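Local coordinates for aspartokinase (Arabidopsis thaliana, PDB 2CDQ), which phosphorylates L-aspartate with ATP in the first step of lysine, threonine, methionine and isoleucine synthesis, and binds lysine and S-adenosylmethionine as allosteric effectors, at residues A166-T178 with T191-W203. Sequence-based numbering, arbitrary orientation.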
loop_
_atom_site.group_PDB
_atom_site.type_symbol
_atom_site.label_atom_id
_atom_site.label_comp_id
_atom_site.label_asym_id
_atom_site.label_seq_id
_atom_site.Cartn_x
_atom_site.Cartn_y
_atom_site.Cartn_z
ATOM N N ALA A 166 47.467 -17.574 10.747
ATOM C CA ALA A 166 46.368 -16.754 10.233
ATOM C C ALA A 166 46.852 -15.617 9.332
ATOM O O ALA A 166 47.928 -15.048 9.548
ATOM C CB ALA A 166 45.545 -16.204 11.386
ATOM N N ARG A 167 46.039 -15.295 8.326
ATOM C CA ARG A 167 46.357 -14.259 7.343
ATOM C C ARG A 167 45.181 -13.299 7.227
ATOM O O ARG A 167 44.052 -13.718 6.958
ATOM C CB ARG A 167 46.684 -14.903 5.985
ATOM C CG ARG A 167 46.820 -13.936 4.803
ATOM C CD ARG A 167 47.833 -14.417 3.757
ATOM N NE ARG A 167 47.760 -15.856 3.472
ATOM C CZ ARG A 167 48.712 -16.743 3.778
ATOM N NH1 ARG A 167 49.834 -16.356 4.384
ATOM N NH2 ARG A 167 48.546 -18.027 3.479
ATOM N N GLN A 168 45.442 -12.013 7.444
ATOM C CA GLN A 168 44.388 -11.011 7.358
ATOM C C GLN A 168 44.193 -10.591 5.912
ATOM O O GLN A 168 45.158 -10.447 5.161
ATOM C CB GLN A 168 44.681 -9.804 8.261
ATOM C CG GLN A 168 45.350 -8.602 7.592
ATOM C CD GLN A 168 44.369 -7.701 6.854
ATOM O OE1 GLN A 168 43.181 -7.634 7.185
ATOM N NE2 GLN A 168 44.865 -7.006 5.846
ATOM N N TYR A 169 42.938 -10.398 5.529
ATOM C CA TYR A 169 42.607 -10.013 4.174
ATOM C C TYR A 169 41.756 -8.758 4.151
ATOM O O TYR A 169 40.715 -8.691 4.809
ATOM C CB TYR A 169 41.842 -11.137 3.488
ATOM C CG TYR A 169 42.677 -12.330 3.095
ATOM C CD1 TYR A 169 42.529 -13.556 3.747
ATOM C CD2 TYR A 169 43.606 -12.243 2.054
ATOM C CE1 TYR A 169 43.292 -14.662 3.375
ATOM C CE2 TYR A 169 44.369 -13.339 1.675
ATOM C CZ TYR A 169 44.208 -14.543 2.336
ATOM O OH TYR A 169 44.965 -15.624 1.959
ATOM N N ASP A 170 42.206 -7.762 3.398
ATOM C CA ASP A 170 41.346 -6.653 3.036
ATOM C C ASP A 170 40.479 -7.131 1.874
ATOM O O ASP A 170 40.998 -7.555 0.837
ATOM C CB ASP A 170 42.170 -5.424 2.649
ATOM C CG ASP A 170 42.806 -4.739 3.852
ATOM O OD1 ASP A 170 42.541 -5.176 5.003
ATOM O OD2 ASP A 170 43.568 -3.754 3.649
ATOM N N ALA A 171 39.162 -7.095 2.067
ATOM C CA ALA A 171 38.205 -7.555 1.059
ATOM C C ALA A 171 38.428 -6.891 -0.295
ATOM O O ALA A 171 38.335 -7.549 -1.335
ATOM C CB ALA A 171 36.783 -7.318 1.530
ATOM N N PHE A 172 38.735 -5.594 -0.271
ATOM C CA PHE A 172 38.915 -4.814 -1.497
ATOM C C PHE A 172 40.185 -5.178 -2.266
ATOM O O PHE A 172 40.327 -4.825 -3.441
ATOM C CB PHE A 172 38.865 -3.307 -1.214
ATOM C CG PHE A 172 39.805 -2.853 -0.129
ATOM C CD1 PHE A 172 41.131 -2.548 -0.417
ATOM C CD2 PHE A 172 39.356 -2.708 1.181
ATOM C CE1 PHE A 172 42.003 -2.121 0.584
ATOM C CE2 PHE A 172 40.222 -2.278 2.190
ATOM C CZ PHE A 172 41.547 -1.984 1.889
ATOM N N GLU A 173 41.093 -5.895 -1.605
ATOM C CA GLU A 173 42.360 -6.304 -2.211
ATOM C C GLU A 173 42.332 -7.756 -2.715
ATOM O O GLU A 173 43.239 -8.180 -3.430
ATOM C CB GLU A 173 43.516 -6.083 -1.223
ATOM C CG GLU A 173 44.860 -5.703 -1.858
ATOM C CD GLU A 173 45.753 -6.910 -2.179
ATOM O OE1 GLU A 173 45.645 -7.955 -1.483
ATOM O OE2 GLU A 173 46.572 -6.807 -3.130
ATOM N N ILE A 174 41.287 -8.509 -2.370
ATOM C CA ILE A 174 41.211 -9.931 -2.754
ATOM C C ILE A 174 40.178 -10.279 -3.841
ATOM O O ILE A 174 39.989 -11.457 -4.176
ATOM C CB ILE A 174 41.021 -10.868 -1.528
ATOM C CG1 ILE A 174 39.680 -10.607 -0.831
ATOM C CG2 ILE A 174 42.190 -10.717 -0.569
ATOM C CD1 ILE A 174 39.226 -11.736 0.077
ATOM N N GLY A 175 39.515 -9.265 -4.391
ATOM C CA GLY A 175 38.565 -9.504 -5.469
ATOM C C GLY A 175 37.096 -9.364 -5.109
ATOM O O GLY A 175 36.242 -10.009 -5.722
ATOM N N PHE A 176 36.797 -8.540 -4.105
ATOM C CA PHE A 176 35.434 -8.066 -3.904
ATOM C C PHE A 176 35.249 -6.904 -4.870
ATOM O O PHE A 176 35.696 -5.782 -4.606
ATOM C CB PHE A 176 35.179 -7.652 -2.443
ATOM C CG PHE A 176 34.501 -8.717 -1.620
ATOM C CD1 PHE A 176 35.229 -9.774 -1.080
ATOM C CD2 PHE A 176 33.128 -8.667 -1.391
ATOM C CE1 PHE A 176 34.598 -10.769 -0.327
ATOM C CE2 PHE A 176 32.485 -9.659 -0.638
ATOM C CZ PHE A 176 33.222 -10.709 -0.108
ATOM N N ILE A 177 34.627 -7.196 -6.011
ATOM C CA ILE A 177 34.446 -6.207 -7.078
ATOM C C ILE A 177 33.025 -5.638 -7.035
ATOM O O ILE A 177 32.047 -6.385 -6.950
ATOM C CB ILE A 177 34.776 -6.793 -8.485
ATOM C CG1 ILE A 177 36.032 -7.689 -8.443
ATOM C CG2 ILE A 177 34.910 -5.675 -9.531
ATOM C CD1 ILE A 177 37.341 -6.990 -8.021
ATOM N N THR A 178 32.933 -4.312 -7.113
ATOM C CA THR A 178 31.718 -3.589 -6.764
ATOM C C THR A 178 31.405 -2.415 -7.701
ATOM O O THR A 178 32.299 -1.896 -8.372
ATOM C CB THR A 178 31.842 -3.090 -5.313
ATOM O OG1 THR A 178 31.501 -4.158 -4.423
ATOM C CG2 THR A 178 30.932 -1.940 -5.049
ATOM N N THR A 191 33.158 -11.226 -8.903
ATOM C CA THR A 191 33.668 -11.387 -7.543
ATOM C C THR A 191 33.883 -12.858 -7.175
ATOM O O THR A 191 34.921 -13.202 -6.604
ATOM C CB THR A 191 32.746 -10.662 -6.506
ATOM O OG1 THR A 191 32.879 -9.241 -6.653
ATOM C CG2 THR A 191 33.090 -11.039 -5.068
ATOM N N TYR A 192 32.923 -13.719 -7.511
ATOM C CA TYR A 192 32.995 -15.137 -7.123
ATOM C C TYR A 192 34.234 -15.879 -7.656
ATOM O O TYR A 192 34.944 -16.520 -6.872
ATOM C CB TYR A 192 31.701 -15.892 -7.469
ATOM C CG TYR A 192 30.464 -15.269 -6.867
ATOM C CD1 TYR A 192 29.544 -14.600 -7.669
ATOM C CD2 TYR A 192 30.224 -15.329 -5.493
ATOM C CE1 TYR A 192 28.406 -14.013 -7.125
ATOM C CE2 TYR A 192 29.091 -14.741 -4.935
ATOM C CZ TYR A 192 28.185 -14.085 -5.758
ATOM O OH TYR A 192 27.057 -13.500 -5.226
ATOM N N PRO A 193 34.499 -15.803 -8.980
ATOM C CA PRO A 193 35.719 -16.439 -9.504
ATOM C C PRO A 193 37.024 -15.814 -8.985
ATOM O O PRO A 193 37.990 -16.546 -8.727
ATOM C CB PRO A 193 35.595 -16.249 -11.023
ATOM C CG PRO A 193 34.138 -15.975 -11.262
ATOM C CD PRO A 193 33.711 -15.190 -10.065
ATOM N N ALA A 194 37.041 -14.485 -8.829
ATOM C CA ALA A 194 38.235 -13.762 -8.375
ATOM C C ALA A 194 38.617 -14.114 -6.942
ATOM O O ALA A 194 39.796 -14.305 -6.635
ATOM C CB ALA A 194 38.038 -12.260 -8.515
ATOM N N VAL A 195 37.610 -14.204 -6.077
ATOM C CA VAL A 195 37.815 -14.472 -4.653
ATOM C C VAL A 195 38.196 -15.932 -4.391
ATOM O O VAL A 195 39.114 -16.203 -3.608
ATOM C CB VAL A 195 36.582 -14.034 -3.814
ATOM C CG1 VAL A 195 36.580 -14.681 -2.428
ATOM C CG2 VAL A 195 36.551 -12.518 -3.697
ATOM N N ALA A 196 37.502 -16.859 -5.051
ATOM C CA ALA A 196 37.808 -18.287 -4.935
ATOM C C ALA A 196 39.253 -18.580 -5.347
ATOM O O ALA A 196 39.948 -19.357 -4.686
ATOM C CB ALA A 196 36.837 -19.111 -5.765
ATOM N N LYS A 197 39.693 -17.926 -6.422
ATOM C CA LYS A 197 41.043 -18.089 -6.966
ATOM C C LYS A 197 42.116 -17.545 -6.023
ATOM O O LYS A 197 43.148 -18.188 -5.810
ATOM C CB LYS A 197 41.143 -17.406 -8.334
ATOM C CG LYS A 197 42.174 -17.999 -9.286
ATOM C CD LYS A 197 43.475 -17.207 -9.283
ATOM C CE LYS A 197 44.117 -17.193 -10.665
ATOM N NZ LYS A 197 44.340 -18.562 -11.208
ATOM N N ARG A 198 41.860 -16.364 -5.459
ATOM C CA ARG A 198 42.812 -15.706 -4.564
ATOM C C ARG A 198 42.912 -16.427 -3.220
ATOM O O ARG A 198 44.009 -16.597 -2.679
ATOM C CB ARG A 198 42.423 -14.240 -4.352
ATOM C CG ARG A 198 43.584 -13.249 -4.442
ATOM C CD ARG A 198 44.485 -13.278 -3.214
ATOM N NE ARG A 198 45.256 -12.043 -3.110
ATOM C CZ ARG A 198 46.022 -11.714 -2.075
ATOM N NH1 ARG A 198 46.135 -12.532 -1.037
ATOM N NH2 ARG A 198 46.679 -10.558 -2.077
ATOM N N LEU A 199 41.766 -16.852 -2.691
ATOM C CA LEU A 199 41.725 -17.545 -1.404
ATOM C C LEU A 199 42.243 -18.977 -1.483
ATOM O O LEU A 199 42.734 -19.507 -0.489
ATOM C CB LEU A 199 40.318 -17.506 -0.783
ATOM C CG LEU A 199 39.856 -16.207 -0.102
ATOM C CD1 LEU A 199 38.433 -16.350 0.421
ATOM C CD2 LEU A 199 40.792 -15.789 1.027
ATOM N N TYR A 200 42.141 -19.598 -2.658
ATOM C CA TYR A 200 42.673 -20.956 -2.839
ATOM C C TYR A 200 44.171 -21.031 -3.129
ATOM O O TYR A 200 44.854 -21.921 -2.617
ATOM C CB TYR A 200 41.860 -21.762 -3.859
ATOM C CG TYR A 200 41.016 -22.825 -3.193
ATOM C CD1 TYR A 200 41.129 -24.173 -3.565
ATOM C CD2 TYR A 200 40.128 -22.490 -2.151
ATOM C CE1 TYR A 200 40.360 -25.162 -2.935
ATOM C CE2 TYR A 200 39.359 -23.466 -1.513
ATOM C CZ TYR A 200 39.479 -24.797 -1.909
ATOM O OH TYR A 200 38.718 -25.757 -1.278
ATOM N N ASP A 201 44.676 -20.098 -3.933
ATOM C CA ASP A 201 46.110 -20.006 -4.195
ATOM C C ASP A 201 46.909 -19.817 -2.902
ATOM O O ASP A 201 47.989 -20.402 -2.738
ATOM C CB ASP A 201 46.415 -18.878 -5.187
ATOM C CG ASP A 201 45.981 -19.209 -6.612
ATOM O OD1 ASP A 201 45.675 -20.388 -6.901
ATOM O OD2 ASP A 201 45.946 -18.283 -7.450
ATOM N N ASP A 202 46.362 -19.012 -1.987
ATOM C CA ASP A 202 47.011 -18.731 -0.707
ATOM C C ASP A 202 46.960 -19.919 0.258
ATOM O O ASP A 202 47.917 -20.159 0.998
ATOM C CB ASP A 202 46.396 -17.490 -0.048
ATOM C CG ASP A 202 46.644 -16.210 -0.839
ATOM O OD1 ASP A 202 45.927 -15.214 -0.599
ATOM O OD2 ASP A 202 47.552 -16.192 -1.699
ATOM N N TRP A 203 45.846 -20.652 0.250
ATOM C CA TRP A 203 45.639 -21.775 1.169
ATOM C C TRP A 203 46.467 -22.995 0.785
ATOM O O TRP A 203 46.992 -23.694 1.655
ATOM C CB TRP A 203 44.155 -22.149 1.240
ATOM C CG TRP A 203 43.854 -23.372 2.081
ATOM C CD1 TRP A 203 43.770 -24.666 1.645
ATOM C CD2 TRP A 203 43.588 -23.408 3.493
ATOM N NE1 TRP A 203 43.471 -25.503 2.696
ATOM C CE2 TRP A 203 43.355 -24.758 3.841
ATOM C CE3 TRP A 203 43.525 -22.430 4.498
ATOM C CZ2 TRP A 203 43.063 -25.159 5.151
ATOM C CZ3 TRP A 203 43.234 -22.833 5.805
ATOM C CH2 TRP A 203 43.007 -24.187 6.116
#
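Y169 extends from strand 166-169 toward helix 191-205 and ends against D202. Its hydroxyl OH donates to D202 OD1 at 2.8 Å. The planes of the Y169 ring and the D202 carboxylate are nearly parallel, 4° apart; the hydroxyl meets OD1 on the anti side, somewhat out of the carboxylate plane. D202 OD1 takes R198 NH1 on its syn lone pair at 2.7 Å, a salt bridge within the helix. R198 NH1 also sits at the ring edge, near Y169 CE2, with the guanidinium turned 81° to the ring. The phenol oxygen in turn accepts from R167 NE, in the guanidinium plane. Both faces of the Y169 ring are occupied: R167 CG lies over one, and L199 CD2 makes a CH-pi contact with the other, 3.9 Å from the Y169 ring centroid. These contacts fix the phenol in position.

R198 has a second carboxylate partner. Its NH2 meets E173 OE1 at 2.9 Å, while I174 CG2 lies over one guanidinium face. E173, R198 and D202 thus form a salt-bridge network.

Further along, the chain comes close to the helix at G175, whose O packs against V195 CG2 and T191 CG2. T191 OG1, anti to its carbonyl carbon (chi1 -71°), accepts from I177 N at 2.8 Å. T191 CG2 lies over one face of the F176 ring.

The contact belongs to the beta-alpha-beta unit of strand 177-178, helix 191-205 and strand 209-219 in the amino acid kinase domain. Strand 166-169 pairs in parallel with strand 209-219. Helix 137-161 packs on A166, Q168 and D170, and helix 232-244 touches F176 and T191.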